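Local coordinates for protein geranyltranstransferase (Agrobacterium tumefaciens, PDB 2H8O) that probably catalyses the condensation of geranyl diphosphate with isopentenyl diphosphate to farnesyl diphosphate, as a mainly helical homodimeric polyprenyl synthase, at residues 61-64 against 65-68; 150-153 against 154-158; 293-296 against 297-301. All coordinates share one frame; numbering follows the deposited sequence. Where two conformers were deposited one is given.

Interaction 1: 61-64 against 65-68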
ATOM      1  N   GLU A  61       8.648  18.763  -2.959  1.00 21.19           N
ATOM      2  CA  GLU A  61       7.619  19.394  -3.802  0.50 21.59           C
ATOM      3  C   GLU A  61       6.396  18.499  -3.891  1.00 21.31           C
ATOM      4  O   GLU A  61       6.544  17.307  -4.191  1.00 21.58           O
ATOM      5  CB  GLU A  61       8.165  19.631  -5.227  0.50 22.09           C
ATOM      6  CG  GLU A  61       9.297  18.660  -5.628  0.50 23.02           C
ATOM      7  CD  GLU A  61       9.507  18.497  -7.119  0.50 24.53           C
ATOM      8  OE1 GLU A  61       9.147  19.413  -7.894  0.50 29.46           O
ATOM      9  OE2 GLU A  61      10.059  17.439  -7.512  0.50 29.21           O
ATOM     10  N   ALA A  62       5.213  19.055  -3.664  1.00 21.53           N
ATOM     11  CA  ALA A  62       3.978  18.304  -3.825  1.00 21.70           C
ATOM     12  C   ALA A  62       3.765  18.003  -5.303  1.00 22.58           C
ATOM     13  O   ALA A  62       4.008  18.847  -6.164  1.00 23.29           O
ATOM     14  CB  ALA A  62       2.803  19.072  -3.264  1.00 22.54           C
ATOM     15  N   ARG A  63       3.329  16.782  -5.580  1.00 22.27           N
ATOM     16  CA  ARG A  63       2.949  16.366  -6.910  1.00 22.71           C
ATOM     17  C   ARG A  63       1.487  16.717  -7.186  1.00 22.90           C
ATOM     18  O   ARG A  63       0.733  17.091  -6.274  1.00 21.75           O
ATOM     19  CB  ARG A  63       3.157  14.868  -7.070  1.00 24.05           C
ATOM     20  CG  ARG A  63       4.541  14.510  -7.533  1.00 25.83           C
ATOM     21  CD  ARG A  63       5.629  15.066  -6.666  1.00 27.07           C
ATOM     22  NE  ARG A  63       6.912  14.510  -7.087  1.00 27.44           N
ATOM     23  CZ  ARG A  63       8.058  14.677  -6.438  1.00 26.74           C
ATOM     24  NH1 ARG A  63       9.158  14.106  -6.907  1.00 27.21           N
ATOM     25  NH2 ARG A  63       8.108  15.390  -5.325  1.00 24.51           N
ATOM     26  N   ALA A  64       1.078  16.572  -8.447  1.00 23.19           N
ATOM     27  CA  ALA A  64      -0.335  16.658  -8.773  1.00 22.75           C
ATOM     28  C   ALA A  64      -1.119  15.760  -7.819  1.00 21.98           C
ATOM     29  O   ALA A  64      -0.725  14.622  -7.528  1.00 23.03           O
ATOM     30  CB  ALA A  64      -0.589  16.245 -10.244  1.00 22.37           C
ATOM     31  N   ASP A  65      -2.215  16.271  -7.287  1.00 21.43           N
ATOM     32  CA  ASP A  65      -3.100  15.481  -6.447  1.00 21.26           C
ATOM     33  C   ASP A  65      -2.630  15.309  -4.999  1.00 21.25           C
ATOM     34  O   ASP A  65      -3.305  14.642  -4.203  1.00 23.11           O
ATOM     35  CB  ASP A  65      -3.301  14.095  -7.085  1.00 21.87           C
ATOM     36  CG  ASP A  65      -4.694  13.623  -6.987  1.00 25.56           C
ATOM     37  OD1 ASP A  65      -5.456  14.280  -6.238  1.00 28.26           O
ATOM     38  OD2 ASP A  65      -5.027  12.624  -7.688  1.00 22.77           O
ATOM     39  N   GLU A  66      -1.465  15.869  -4.670  1.00 19.06           N
ATOM     40  CA  GLU A  66      -0.996  15.964  -3.305  1.00 18.75           C
ATOM     41  C   GLU A  66      -1.219  17.370  -2.803  1.00 18.38           C
ATOM     42  O   GLU A  66      -1.047  18.352  -3.556  1.00 19.91           O
ATOM     43  CB  GLU A  66       0.505  15.672  -3.230  1.00 17.74           C
ATOM     44  CG  GLU A  66       0.887  14.242  -3.614  1.00 17.81           C
ATOM     45  CD  GLU A  66       2.388  13.969  -3.565  1.00 19.28           C
ATOM     46  OE1 GLU A  66       3.180  14.932  -3.437  1.00 18.17           O
ATOM     47  OE2 GLU A  66       2.784  12.777  -3.630  1.00 20.09           O
ATOM     48  N   ILE A  67      -1.540  17.490  -1.526  1.00 17.49           N
ATOM     49  CA  ILE A  67      -1.823  18.785  -0.955  1.00 17.71           C
ATOM     50  C   ILE A  67      -0.513  19.460  -0.529  1.00 17.25           C
ATOM     51  O   ILE A  67      -0.165  20.554  -1.014  1.00 18.11           O
ATOM     52  CB  ILE A  67      -2.849  18.645   0.166  1.00 18.29           C
ATOM     53  CG1 ILE A  67      -4.183  18.190  -0.454  1.00 18.46           C
ATOM     54  CG2 ILE A  67      -3.045  19.950   0.891  1.00 17.21           C
ATOM     55  CD1 ILE A  67      -5.139  17.598   0.514  1.00 20.47           C
ATOM     56  N   THR A  68       0.234  18.805   0.352  1.00 16.46           N
ATOM     57  CA  THR A  68       1.600  19.224   0.691  1.00 16.77           C
ATOM     58  C   THR A  68       2.328  17.998   1.208  1.00 16.98           C
ATOM     59  O   THR A  68       1.669  17.027   1.549  1.00 17.93           O
ATOM     60  CB  THR A  68       1.612  20.309   1.766  1.00 17.22           C
ATOM     61  OG1 THR A  68       2.918  20.936   1.824  1.00 18.63           O
ATOM     62  CG2 THR A  68       1.249  19.747   3.113  1.00 17.46           C
TER
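Arg63 and Glu66 close a type II beta turn in the loop between helix 34-57 and helix 71-82, with Ala64 and Asp65 at its two corners. The turn is held by the backbone bond from Glu66 N to Arg63 O, 3.0 Å long, in which the donor stands above the carbonyl plane. Asp65 takes the second corner with a positive phi of 80°, the conformation this turn type requires there. A second bond runs the other way across the same pair: Arg63 N gives its hydrogen to Glu66 OE1 at 2.8 Å, almost perfectly straight at 178°, and meets the carboxylate from above its plane. With CG beside its own backbone N (chi1 -65°) and the chain extended beyond it, the Glu66 side chain runs back alongside that of Arg63, which places Glu66 OE1 straight in line with the Arg63 N-H, and 3.6 Å from Arg63 CB. Glu66 is buried, and OE1 also forms a salt bridge with Arg69, so the carboxylate ties the turn to the residues that follow it. The bent Arg63 chain instead carries its guanidinium back over Glu61. Arg63 NH1 and NH2 reach His56 O and Ser59 OG respectively, while in one of the two conformers of Glu61, OE2 lies over one face of the guanidinium, a contact of charges only. The corner residues face the second subunit: Asp65 OD1 makes a salt bridge with Arg248 of that subunit, and Ala64 O accepts from its Arg187. Across the mouth of the turn, Ala62 CB packs 4.1 Å from Glu66 CB. Arg63 NH2 also binds Glu61 O at 2.7 Å, with the oxygen at the edge of the guanidinium, close to its plane.

Interaction 2: 150-153 against 154-158; sequences TAIL and AGDSL
Ser157 OG lies beside its own backbone N (chi1 -60°), a rotamer that folds the hydroxyl back along the helix onto Leu153 O, while Asp156, with chi1 of -72°, lays its carboxylate carbon beside Ile152 O. Both contacts span one turn of helix 148-167. The hydroxyl gives its hydrogen to Leu153 O at 2.8 Å, and Ser157 N reaches the same oxygen from the opposite face of the carbonyl plane. Two bonds thus grip one acceptor, and the buried hydroxyl spends its hydrogen within its own helix. Ala154, Gly155 and Asp156 continue the regular alpha-helical pattern with bonds to Thr150 O, Ala151 O and Ile152 O. Ile152 and Asp156 run side by side: Ile152 CG2 touches Asp156 OD2 at 3.7 Å, and Asp156 CG comes within 3.1 Å of Ile152 O. The carboxylate finds its polar partner in His124 of the same chain, which is hydrogen-bonded to Asp156 OD1; Asp156 OD1 of the second subunit is also close, a closeness that may raise the pKa of the pair, with His124 as a possible counterweight. Thr150 and Ser157 pack on helix 71-82, Ala151 and Leu158 on helix 104-125, and Ala151 also on helix 142-145, whereas Ile152 and Leu153 meet His124 and Gln198 of the second subunit, placing this turn between its neighbouring helices and the dimer interface.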
ATOM      1  N   THR A 150       5.745   8.295  13.875  1.00 15.99           N
ATOM      2  CA  THR A 150       6.335   8.717  12.629  1.00 15.67           C
ATOM      3  C   THR A 150       6.883   7.527  11.858  1.00 15.34           C
ATOM      4  O   THR A 150       6.776   7.498  10.639  1.00 14.52           O
ATOM      5  CB  THR A 150       7.426   9.782  12.868  1.00 15.71           C
ATOM      6  OG1 THR A 150       6.854  10.886  13.585  1.00 16.81           O
ATOM      7  CG2 THR A 150       7.986  10.307  11.577  1.00 16.47           C
ATOM      8  N   ALA A 151       7.478   6.547  12.558  1.00 14.80           N
ATOM      9  CA  ALA A 151       7.953   5.337  11.877  1.00 15.09           C
ATOM     10  C   ALA A 151       6.789   4.563  11.246  1.00 15.32           C
ATOM     11  O   ALA A 151       6.861   4.096  10.099  1.00 15.12           O
ATOM     12  CB  ALA A 151       8.699   4.445  12.867  1.00 15.59           C
ATOM     13  N   ILE A 152       5.700   4.426  11.988  1.00 15.00           N
ATOM     14  CA  ILE A 152       4.527   3.721  11.451  1.00 14.69           C
ATOM     15  C   ILE A 152       4.036   4.412  10.178  1.00 14.53           C
ATOM     16  O   ILE A 152       3.807   3.754   9.154  1.00 14.96           O
ATOM     17  CB  ILE A 152       3.396   3.620  12.503  1.00 14.96           C
ATOM     18  CG1 ILE A 152       3.808   2.671  13.629  1.00 14.51           C
ATOM     19  CG2 ILE A 152       2.119   3.109  11.859  1.00 15.32           C
ATOM     20  CD1 ILE A 152       3.003   2.871  14.922  1.00 15.31           C
ATOM     21  N   LEU A 153       3.897   5.736  10.247  1.00 14.31           N
ATOM     22  CA  LEU A 153       3.386   6.522   9.136  1.00 14.30           C
ATOM     23  C   LEU A 153       4.385   6.555   7.970  1.00 14.48           C
ATOM     24  O   LEU A 153       3.978   6.569   6.816  1.00 14.89           O
ATOM     25  CB  LEU A 153       3.029   7.934   9.596  1.00 14.47           C
ATOM     26  CG  LEU A 153       1.819   7.960  10.526  1.00 15.78           C
ATOM     27  CD1 LEU A 153       1.716   9.384  11.097  1.00 16.05           C
ATOM     28  CD2 LEU A 153       0.539   7.530   9.798  1.00 15.80           C
ATOM     29  N   ALA A 154       5.679   6.528   8.273  1.00 14.13           N
ATOM     30  CA  ALA A 154       6.714   6.525   7.219  1.00 13.95           C
ATOM     31  C   ALA A 154       6.659   5.223   6.436  1.00 13.94           C
ATOM     32  O   ALA A 154       6.699   5.214   5.216  1.00 14.91           O
ATOM     33  CB  ALA A 154       8.134   6.732   7.810  1.00 14.22           C
ATOM     34  N   GLY A 155       6.529   4.111   7.150  1.00 13.81           N
ATOM     35  CA  GLY A 155       6.377   2.838   6.462  1.00 13.80           C
ATOM     36  C   GLY A 155       5.091   2.788   5.653  1.00 13.47           C
ATOM     37  O   GLY A 155       5.075   2.329   4.523  1.00 14.81           O
ATOM     38  N   ASP A 156       4.002   3.280   6.241  1.00 14.41           N
ATOM     39  CA  ASP A 156       2.704   3.301   5.557  1.00 14.73           C
ATOM     40  C   ASP A 156       2.815   4.122   4.263  1.00 15.26           C
ATOM     41  O   ASP A 156       2.296   3.762   3.202  1.00 15.53           O
ATOM     42  CB  ASP A 156       1.603   3.904   6.457  1.00 14.79           C
ATOM     43  CG  ASP A 156       1.204   2.990   7.601  1.00 15.03           C
ATOM     44  OD1 ASP A 156       1.629   1.812   7.608  1.00 15.50           O
ATOM     45  OD2 ASP A 156       0.470   3.465   8.528  1.00 15.21           O
ATOM     46  N   SER A 157       3.517   5.243   4.372  1.00 14.67           N
ATOM     47  CA  SER A 157       3.651   6.163   3.247  1.00 14.55           C
ATOM     48  C   SER A 157       4.567   5.580   2.153  1.00 14.07           C
ATOM     49  O   SER A 157       4.332   5.773   0.976  1.00 15.25           O
ATOM     50  CB  SER A 157       4.131   7.532   3.691  1.00 15.13           C
ATOM     51  OG  SER A 157       3.240   8.142   4.630  1.00 14.99           O
ATOM     52  N   LEU A 158       5.622   4.870   2.555  1.00 14.25           N
ATOM     53  CA  LEU A 158       6.516   4.207   1.583  1.00 14.24           C
ATOM     54  C   LEU A 158       5.805   3.065   0.858  1.00 14.39           C
ATOM     55  O   LEU A 158       5.995   2.881  -0.341  1.00 15.80           O
ATOM     56  CB  LEU A 158       7.772   3.695   2.279  1.00 14.16           C
ATOM     57  CG  LEU A 158       8.820   4.753   2.611  1.00 14.48           C
ATOM     58  CD1 LEU A 158       9.868   4.100   3.581  1.00 14.92           C
ATOM     59  CD2 LEU A 158       9.503   5.309   1.376  1.00 14.70           C
TER

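Interaction 3: 293-296 against 297-301; sequences RGEA and WAREK
Arg293 lies over one face of the Trp297 indole through both its aliphatic and its charged parts. The cation-pi contact sets Arg293 CZ 3.8 Å from the centroid of the five-membered ring, with guanidinium and ring planes 36° apart. A CH-pi contact puts Arg293 CG 3.9 Å from the centroid of the six-membered ring, nearly on its normal. Bends at chi2 and chi3 curl the arginine back over the indole, allowing one side chain to span both rings; Lys301 CB lies over the opposite face.

The backbone bonds begin at Gly294, the N-cap of helix 295-312, whose O accepts from Ala298 N at 3.1 Å. Glu295 O and Ala296 O receive Arg299 N and Glu300 N in turn. A water links the two sides of the helix junction, donating to Arg293 O and accepting from Trp297 N at 2.9 Å. Gly294, with a phi of 93°, lets the chain leave helix 289-293 and enter the next almost at once, in a conformation that calls for glycine.

The ionic contact is between Glu295 and Arg299, which run side by side. Arg299 NE points at Glu295 OE1 over 3.5 Å, a long, weak bond within a salt bridge.

Arg293 NH1 also forms a salt bridge with Glu211. The guanidinium therefore has an anionic partner as well as the pi face, and from the end of helix 289-293 the arginine links Trp297, in the first turn of helix 295-312, to Glu211 at the start of helix 211-237 by combining charge with aromatic packing.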
ATOM      1  N   ARG A 293      18.323 -29.479   8.753  1.00 27.37           N
ATOM      2  CA  ARG A 293      18.962 -30.394   7.807  1.00 28.28           C
ATOM      3  C   ARG A 293      20.488 -30.451   7.911  1.00 28.39           C
ATOM      4  O   ARG A 293      21.105 -31.347   7.342  1.00 28.26           O
ATOM      5  CB  ARG A 293      18.587 -30.019   6.369  1.00 28.54           C
ATOM      6  CG  ARG A 293      17.093 -29.854   6.107  1.00 30.62           C
ATOM      7  CD  ARG A 293      16.303 -31.120   6.353  1.00 35.34           C
ATOM      8  NE  ARG A 293      16.786 -32.239   5.547  1.00 37.45           N
ATOM      9  CZ  ARG A 293      16.460 -32.474   4.274  1.00 39.09           C
ATOM     10  NH1 ARG A 293      15.637 -31.660   3.613  1.00 39.83           N
ATOM     11  NH2 ARG A 293      16.973 -33.531   3.650  1.00 39.01           N
ATOM     12  N   GLY A 294      21.095 -29.477   8.586  1.00 29.00           N
ATOM     13  CA  GLY A 294      22.544 -29.427   8.734  1.00 29.60           C
ATOM     14  C   GLY A 294      23.256 -28.593   7.676  1.00 30.17           C
ATOM     15  O   GLY A 294      22.749 -28.390   6.568  1.00 29.62           O
ATOM     16  N   GLU A 295      24.445 -28.122   8.035  1.00 30.72           N
ATOM     17  CA  GLU A 295      25.245 -27.246   7.184  1.00 30.90           C
ATOM     18  C   GLU A 295      25.635 -27.898   5.849  1.00 30.81           C
ATOM     19  O   GLU A 295      25.594 -27.249   4.798  1.00 30.78           O
ATOM     20  CB  GLU A 295      26.495 -26.813   7.959  1.00 31.12           C
ATOM     21  CG  GLU A 295      27.480 -25.954   7.188  1.00 31.96           C
ATOM     22  CD  GLU A 295      28.611 -25.456   8.068  1.00 32.86           C
ATOM     23  OE1 GLU A 295      29.777 -25.774   7.771  1.00 37.60           O
ATOM     24  OE2 GLU A 295      28.332 -24.750   9.062  1.00 37.05           O
ATOM     25  N   ALA A 296      26.011 -29.173   5.896  1.00 30.51           N
ATOM     26  CA  ALA A 296      26.424 -29.902   4.693  1.00 30.39           C
ATOM     27  C   ALA A 296      25.281 -29.993   3.677  1.00 30.27           C
ATOM     28  O   ALA A 296      25.488 -29.792   2.472  1.00 30.09           O
ATOM     29  CB  ALA A 296      26.928 -31.303   5.058  1.00 30.43           C
ATOM     30  N   TRP A 297      24.078 -30.279   4.168  1.00 29.90           N
ATOM     31  CA  TRP A 297      22.897 -30.324   3.315  1.00 29.76           C
ATOM     32  C   TRP A 297      22.667 -28.945   2.694  1.00 29.55           C
ATOM     33  O   TRP A 297      22.410 -28.826   1.500  1.00 28.99           O
ATOM     34  CB  TRP A 297      21.655 -30.748   4.110  1.00 30.14           C
ATOM     35  CG  TRP A 297      20.402 -30.709   3.287  1.00 30.19           C
ATOM     36  CD1 TRP A 297      19.852 -31.739   2.571  1.00 30.81           C
ATOM     37  CD2 TRP A 297      19.557 -29.575   3.072  1.00 30.75           C
ATOM     38  NE1 TRP A 297      18.713 -31.310   1.929  1.00 31.27           N
ATOM     39  CE2 TRP A 297      18.508 -29.988   2.219  1.00 30.75           C
ATOM     40  CE3 TRP A 297      19.580 -28.253   3.521  1.00 30.30           C
ATOM     41  CZ2 TRP A 297      17.493 -29.120   1.809  1.00 31.56           C
ATOM     42  CZ3 TRP A 297      18.570 -27.389   3.110  1.00 30.56           C
ATOM     43  CH2 TRP A 297      17.542 -27.826   2.265  1.00 30.51           C
ATOM     44  N   ALA A 298      22.767 -27.912   3.523  1.00 29.47           N
ATOM     45  CA  ALA A 298      22.495 -26.542   3.080  1.00 29.34           C
ATOM     46  C   ALA A 298      23.491 -26.077   2.018  1.00 29.45           C
ATOM     47  O   ALA A 298      23.110 -25.452   1.030  1.00 28.71           O
ATOM     48  CB  ALA A 298      22.488 -25.592   4.271  1.00 29.17           C
ATOM     49  N   ARG A 299      24.765 -26.390   2.206  1.00 29.33           N
ATOM     50  CA  ARG A 299      25.784 -25.960   1.259  1.00 30.03           C
ATOM     51  C   ARG A 299      25.637 -26.657  -0.096  1.00 29.64           C
ATOM     52  O   ARG A 299      25.843 -26.040  -1.140  1.00 29.30           O
ATOM     53  CB  ARG A 299      27.197 -26.117   1.858  1.00 30.50           C
ATOM     54  CG  ARG A 299      27.451 -25.140   3.019  1.00 31.30           C
ATOM     55  CD  ARG A 299      28.929 -25.002   3.390  1.00 32.46           C
ATOM     56  NE  ARG A 299      29.104 -24.307   4.669  1.00 33.93           N
ATOM     57  CZ  ARG A 299      28.950 -22.991   4.866  1.00 35.71           C
ATOM     58  NH1 ARG A 299      28.621 -22.167   3.870  1.00 36.38           N
ATOM     59  NH2 ARG A 299      29.128 -22.483   6.086  1.00 35.66           N
ATOM     60  N   GLU A 300      25.258 -27.932  -0.085  1.00 29.56           N
ATOM     61  CA  GLU A 300      24.995 -28.656  -1.331  1.00 29.40           C
ATOM     62  C   GLU A 300      23.734 -28.115  -2.025  1.00 28.70           C
ATOM     63  O   GLU A 300      23.731 -27.934  -3.235  1.00 27.83           O
ATOM     64  CB  GLU A 300      24.877 -30.167  -1.074  1.00 29.73           C
ATOM     65  CG  GLU A 300      24.303 -31.001  -2.233  1.00 31.03           C
ATOM     66  CD  GLU A 300      25.096 -30.893  -3.533  1.00 34.96           C
ATOM     67  OE1 GLU A 300      24.512 -31.189  -4.600  1.00 36.92           O
ATOM     68  OE2 GLU A 300      26.293 -30.521  -3.498  1.00 38.04           O
ATOM     69  N   LYS A 301      22.685 -27.852  -1.253  1.00 28.62           N
ATOM     70  CA  LYS A 301      21.436 -27.322  -1.811  1.00 28.53           C
ATOM     71  C   LYS A 301      21.654 -25.930  -2.425  1.00 28.02           C
ATOM     72  O   LYS A 301      21.107 -25.632  -3.482  1.00 26.70           O
ATOM     73  CB  LYS A 301      20.332 -27.306  -0.747  1.00 28.89           C
ATOM     74  CG  LYS A 301      18.953 -26.814  -1.214  1.00 30.15           C
ATOM     75  CD  LYS A 301      18.387 -27.610  -2.410  1.00 33.75           C
ATOM     76  CE  LYS A 301      17.888 -28.996  -2.047  1.00 35.97           C
ATOM     77  NZ  LYS A 301      16.450 -28.994  -1.610  1.00 38.21           N
TER
HETATM   78  O   HOH W   1      23.705 -31.829   6.594  1.00 38.18           O

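In the fold
Interaction 2 is the buried one of the three, whereas interactions 1 and 3 lie at the surface, on opposite sides of the chain's centre with their own centres about 52 Å apart. Interactions 1 and 2 share a side, their nearest atoms about 9 Å apart, and both touch the second subunit: the loop through a salt bridge, hydrogen bonds and packing, the helix mainly through packing. Helix 71-82 connects them, following the loop of 61-68 and packing on 150-158. Interaction 3 meets no other chain of the assembly. Chemistry follows place: a carboxylate reinforces a backbone turn, a hydroxyl bonds back to its own helix in a buried contact, and a cation-pi contact marks an exposed helix start.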